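Local coordinates for hypothetical protein (Neisseria meningitidis Z2491, PDB 2F46), which is probably a phosphatase of a nonclassical, eukaryotic-like type, though its physiological substrate is unknown, at residues C48-P51 with D52-E56; V130-I133 with I134-A137. All coordinates share one frame; numbering follows the deposited sequence. Where two conformers were deposited one is given.

Contact 1: residues C48-P51 with D52-E56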
loop_
_atom_site.group_PDB
_atom_site.type_symbol
_atom_site.label_atom_id
_atom_site.label_comp_id
_atom_site.label_asym_id
_atom_site.label_seq_id
_atom_site.Cartn_x
_atom_site.Cartn_y
_atom_site.Cartn_z
ATOM N N CYS A 48 -4.337 -4.688 2.064
ATOM C CA CYS A 48 -3.898 -4.380 3.389
ATOM C C CYS A 48 -2.602 -5.038 3.674
ATOM O O CYS A 48 -2.511 -6.284 3.614
ATOM C CB CYS A 48 -4.898 -4.853 4.413
ATOM S SG CYS A 48 -4.404 -4.702 6.112
ATOM N N ASN A 49 -1.603 -4.213 3.969
ATOM C CA ASN A 49 -0.249 -4.726 4.236
ATOM C C ASN A 49 0.151 -4.779 5.701
ATOM O O ASN A 49 1.320 -4.848 6.031
ATOM C CB ASN A 49 0.824 -3.972 3.406
ATOM C CG ASN A 49 0.698 -4.193 1.914
ATOM O OD1 ASN A 49 0.583 -3.232 1.130
ATOM N ND2 ASN A 49 0.786 -5.464 1.471
ATOM N N ARG A 50 -0.875 -4.700 6.561
ATOM C CA ARG A 50 -0.724 -4.608 8.008
ATOM C C ARG A 50 -1.261 -5.865 8.654
ATOM O O ARG A 50 -2.427 -6.194 8.447
ATOM C CB ARG A 50 -1.496 -3.396 8.574
ATOM C CG ARG A 50 -1.080 -3.049 9.966
ATOM C CD ARG A 50 -1.843 -1.855 10.463
ATOM N NE ARG A 50 -1.262 -1.439 11.703
ATOM C CZ ARG A 50 -1.705 -0.450 12.455
ATOM N NH1 ARG A 50 -2.789 0.226 12.125
ATOM N NH2 ARG A 50 -1.042 -0.147 13.553
ATOM N N PRO A 51 -0.441 -6.545 9.473
ATOM C CA PRO A 51 -1.037 -7.599 10.318
ATOM C C PRO A 51 -2.143 -7.030 11.207
ATOM O O PRO A 51 -2.039 -5.918 11.684
ATOM C CB PRO A 51 0.146 -8.059 11.176
ATOM C CG PRO A 51 1.381 -7.604 10.419
ATOM C CD PRO A 51 0.979 -6.318 9.785
ATOM N N ASP A 52 -3.174 -7.835 11.470
ATOM C CA ASP A 52 -4.196 -7.444 12.437
ATOM C C ASP A 52 -3.545 -7.379 13.827
ATOM O O ASP A 52 -2.577 -8.114 14.083
ATOM C CB ASP A 52 -5.346 -8.455 12.478
ATOM C CG ASP A 52 -6.259 -8.425 11.253
ATOM O OD1 ASP A 52 -6.324 -7.393 10.554
ATOM O OD2 ASP A 52 -6.934 -9.464 11.007
ATOM N N ARG A 53 -4.096 -6.511 14.672
ATOM C CA ARG A 53 -3.800 -6.440 16.125
ATOM C C ARG A 53 -2.430 -5.862 16.412
ATOM O O ARG A 53 -1.835 -6.144 17.458
ATOM C CB ARG A 53 -3.989 -7.804 16.800
ATOM C CG ARG A 53 -5.301 -8.465 16.490
ATOM C CD ARG A 53 -6.454 -7.610 16.945
ATOM N NE ARG A 53 -7.701 -8.210 16.487
ATOM C CZ ARG A 53 -8.375 -9.169 17.134
ATOM N NH1 ARG A 53 -7.958 -9.631 18.314
ATOM N NH2 ARG A 53 -9.474 -9.674 16.575
ATOM N N GLU A 54 -1.952 -4.983 15.527
ATOM C CA GLU A 54 -0.781 -4.188 15.854
ATOM C C GLU A 54 -1.092 -3.159 16.932
ATOM O O GLU A 54 -0.229 -2.876 17.747
ATOM C CB GLU A 54 -0.168 -3.503 14.607
ATOM C CG GLU A 54 0.619 -4.449 13.744
ATOM C CD GLU A 54 1.498 -3.765 12.683
ATOM O OE1 GLU A 54 1.233 -2.583 12.365
ATOM O OE2 GLU A 54 2.457 -4.458 12.201
ATOM N N GLU A 55 -2.298 -2.604 16.921
ATOM C CA GLU A 55 -2.776 -1.669 17.962
ATOM C C GLU A 55 -4.186 -2.066 18.376
ATOM O O GLU A 55 -4.928 -2.631 17.579
ATOM C CB GLU A 55 -2.837 -0.250 17.456
ATOM C CG GLU A 55 -1.561 0.285 16.946
ATOM C CD GLU A 55 -1.725 1.711 16.455
ATOM O OE1 GLU A 55 -1.755 2.636 17.293
ATOM O OE2 GLU A 55 -1.831 1.914 15.235
ATOM N N GLU A 56 -4.567 -1.731 19.615
ATOM C CA GLU A 56 -5.883 -2.118 20.147
ATOM C C GLU A 56 -7.039 -1.494 19.398
ATOM O O GLU A 56 -8.075 -2.132 19.223
ATOM C CB GLU A 56 -6.003 -1.740 21.630
HETATM O O HOH W 1 -5.016 -5.234 9.571
HETATM O O HOH W 2 -3.447 2.716 13.464
HETATM O O HOH W 3 1.695 -0.424 14.878
#
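Glu55 OE2 is gripped from several directions: it lies 2.8 Å from Arg50 NH2, accepts a hydrogen bond from water 2 and forms a salt bridge with Arg110. The bond to Arg50 is nearly straight, at 176° at the hydrogen; it lies in the guanidinium plane and uses the anti lone pair of the carboxylate oxygen. Glu54 supplies the second anchor, its OE1 lying 2.8 Å from Arg50 NE, also at the guanidinium edge. Here the carboxylate is turned almost upright to the guanidinium (planes 79° apart), and its oxygen is met on the anti side but out of its own plane. Arg50 can span both acids because its chain is fully extended, with CG trans to the backbone N (chi1 -165°). Water 2 links Arg50 NH1 to Glu55 OE2, while Gln29 also accepts from NH1, so all three guanidinium nitrogens have acceptors and the group's rotation is fixed. The other Glu54 oxygen, OE2, rests 3.4 Å from Pro51 CD and forms a salt bridge with Arg114. Water 1 donates both to Arg50 O, at 3.0 Å, and to Asp52 OD1, which also accepts a hydrogen bond from Phe61 N. This salt-bridge network lies in the loop between strand 45-48 and helix 61-68. Through Arg110 and Arg114 it reaches the loop after strand 105-108 and the start of helix 113-125, where phosphatases of this clan usually carry their phosphate-binding loop; His78 NE2, from strand 75-78, is hydrogen-bonded to Arg50 O.

Contact 2: residues V130-I133 with I134-A137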
loop_
_atom_site.group_PDB
_atom_site.type_symbol
_atom_site.label_atom_id
_atom_site.label_comp_id
_atom_site.label_asym_id
_atom_site.label_seq_id
_atom_site.Cartn_x
_atom_site.Cartn_y
_atom_site.Cartn_z
ATOM N N VAL A 130 17.255 5.327 -6.836
ATOM C CA VAL A 130 16.755 5.307 -5.457
ATOM C C VAL A 130 16.199 6.669 -5.061
ATOM O O VAL A 130 15.172 6.766 -4.393
ATOM C CB VAL A 130 17.835 4.855 -4.505
ATOM C CG1 VAL A 130 17.395 5.009 -3.059
ATOM C CG2 VAL A 130 18.205 3.424 -4.796
ATOM N N ASP A 131 16.880 7.749 -5.461
ATOM C CA ASP A 131 16.373 9.073 -5.150
ATOM C C ASP A 131 14.993 9.357 -5.725
ATOM O O ASP A 131 14.197 10.077 -5.106
ATOM C CB ASP A 131 17.349 10.174 -5.655
ATOM C CG ASP A 131 18.546 10.383 -4.743
ATOM O OD1 ASP A 131 18.539 9.926 -3.586
ATOM O OD2 ASP A 131 19.492 11.053 -5.197
ATOM N N GLU A 132 14.742 8.814 -6.912
ATOM C CA GLU A 132 13.434 8.931 -7.571
ATOM C C GLU A 132 12.379 8.114 -6.832
ATOM O O GLU A 132 11.288 8.594 -6.616
ATOM C CB GLU A 132 13.506 8.528 -9.047
ATOM C CG GLU A 132 12.196 8.672 -9.817
ATOM C CD GLU A 132 11.762 10.124 -10.053
ATOM O OE1 GLU A 132 12.460 11.087 -9.615
ATOM O OE2 GLU A 132 10.704 10.310 -10.695
ATOM N N ILE A 133 12.736 6.907 -6.423
ATOM C CA ILE A 133 11.817 6.076 -5.578
ATOM C C ILE A 133 11.384 6.902 -4.356
ATOM O O ILE A 133 10.197 7.061 -4.029
ATOM C CB ILE A 133 12.488 4.765 -5.160
ATOM C CG1 ILE A 133 12.840 3.937 -6.393
ATOM C CG2 ILE A 133 11.571 3.953 -4.231
ATOM C CD1 ILE A 133 13.694 2.737 -6.124
ATOM N N ILE A 134 12.383 7.451 -3.671
ATOM C CA ILE A 134 12.119 8.216 -2.477
ATOM C C ILE A 134 11.286 9.484 -2.749
ATOM O O ILE A 134 10.381 9.812 -2.027
ATOM C CB ILE A 134 13.459 8.502 -1.724
ATOM C CG1 ILE A 134 14.017 7.164 -1.224
ATOM C CG2 ILE A 134 13.269 9.481 -0.552
ATOM C CD1 ILE A 134 15.417 7.277 -0.597
ATOM N N ARG A 135 11.598 10.172 -3.835
ATOM C CA ARG A 135 10.848 11.359 -4.199
ATOM C C ARG A 135 9.388 11.000 -4.490
ATOM O O ARG A 135 8.498 11.647 -4.026
ATOM C CB ARG A 135 11.480 12.044 -5.409
ATOM C CG ARG A 135 10.668 13.244 -5.908
ATOM C CD ARG A 135 11.114 13.746 -7.299
ATOM N NE ARG A 135 10.542 12.965 -8.418
ATOM C CZ ARG A 135 9.263 12.998 -8.810
ATOM N NH1 ARG A 135 8.374 13.771 -8.196
ATOM N NH2 ARG A 135 8.868 12.261 -9.844
ATOM N N ARG A 136 9.172 9.920 -5.233
ATOM C CA ARG A 136 7.792 9.501 -5.578
ATOM C C ARG A 136 6.975 9.074 -4.351
ATOM O O ARG A 136 5.833 9.449 -4.198
ATOM C CB ARG A 136 7.821 8.420 -6.644
ATOM C CG ARG A 136 8.094 9.032 -8.023
ATOM C CD ARG A 136 8.162 7.979 -8.985
ATOM N NE ARG A 136 8.340 8.475 -10.359
ATOM C CZ ARG A 136 7.349 8.760 -11.198
ATOM N NH1 ARG A 136 6.078 8.681 -10.822
ATOM N NH2 ARG A 136 7.663 9.194 -12.408
ATOM N N ALA A 137 7.610 8.332 -3.430
ATOM C CA ALA A 137 6.884 7.949 -2.224
ATOM C C ALA A 137 6.556 9.162 -1.376
ATOM O O ALA A 137 5.534 9.272 -0.742
ATOM C CB ALA A 137 7.699 6.913 -1.421
#
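Glu132 reaches along one turn of an alpha-helix to Arg135 and Arg136, at i+3 and i+4, forming an intrahelical salt-bridge network. In one of its deposited conformers, Arg135 grips the carboxylate side-on with two nitrogens, one to each oxygen. Its NE lies 2.9 Å from Glu132 OE1, and its NH2 lies 2.8 Å from Glu132 OE2. Both oxygens sit near the guanidinium plane; the donors reach them from above the carboxylate plane, and the two flat groups are 49° apart. Arg135 and Glu132 were each deposited in two conformers, so this pairing describes one modelled arrangement. Glu132 OE2 has a second donor in Arg136 NE at 3.0 Å, a weak bond because it is bent to 135°. The acid can meet both arginines because its chain folds back at chi2 (70°) instead of running straight out from the helix. The backbone donors and acceptors are satisfied in regular i to i+4 fashion: the N atoms of Ile134, Arg135, Arg136 and Ala137 give to the carbonyl oxygens of Val130, Asp131, Glu132 and Ile133 respectively. Ala137 N, for example, lies 2.9 Å from Ile133 O. Asp131 OD1 forms a salt bridge with Arg148 of helix 148-153. Ile133 packs against Trp119 and Ala124 of helix 113-125, whereas Val130 and Ile134 touch Arg148. Within the helix, these last two side chains meet obliquely at their methyl ends, Val130 CG1 lying 3.9 Å from Ile134 CD1.

How the contacts relate
From the N terminus, the chain reaches contact 1 directly after strand 45-48, in the loop that runs on to helix 61-68. It then passes strand 75-78, helix 88-99, strand 105-108 and helix 113-125 before contact 2 opens at the start of helix 130-139. Both contacts are local, so neither closes a long loop; they stand in series, without nesting or crossing. The centres of contacts 1 and 2 are about 26 Å apart, on opposite sides of the chain's centre. The nearest atoms of contacts 1 and 2 are about 13 Å apart. Helix 113-125 is a shared neighbour: 48-56 meets it through Arg114, Cys115 and Leu118, 130-137 through Trp119, Arg123 and Ala124.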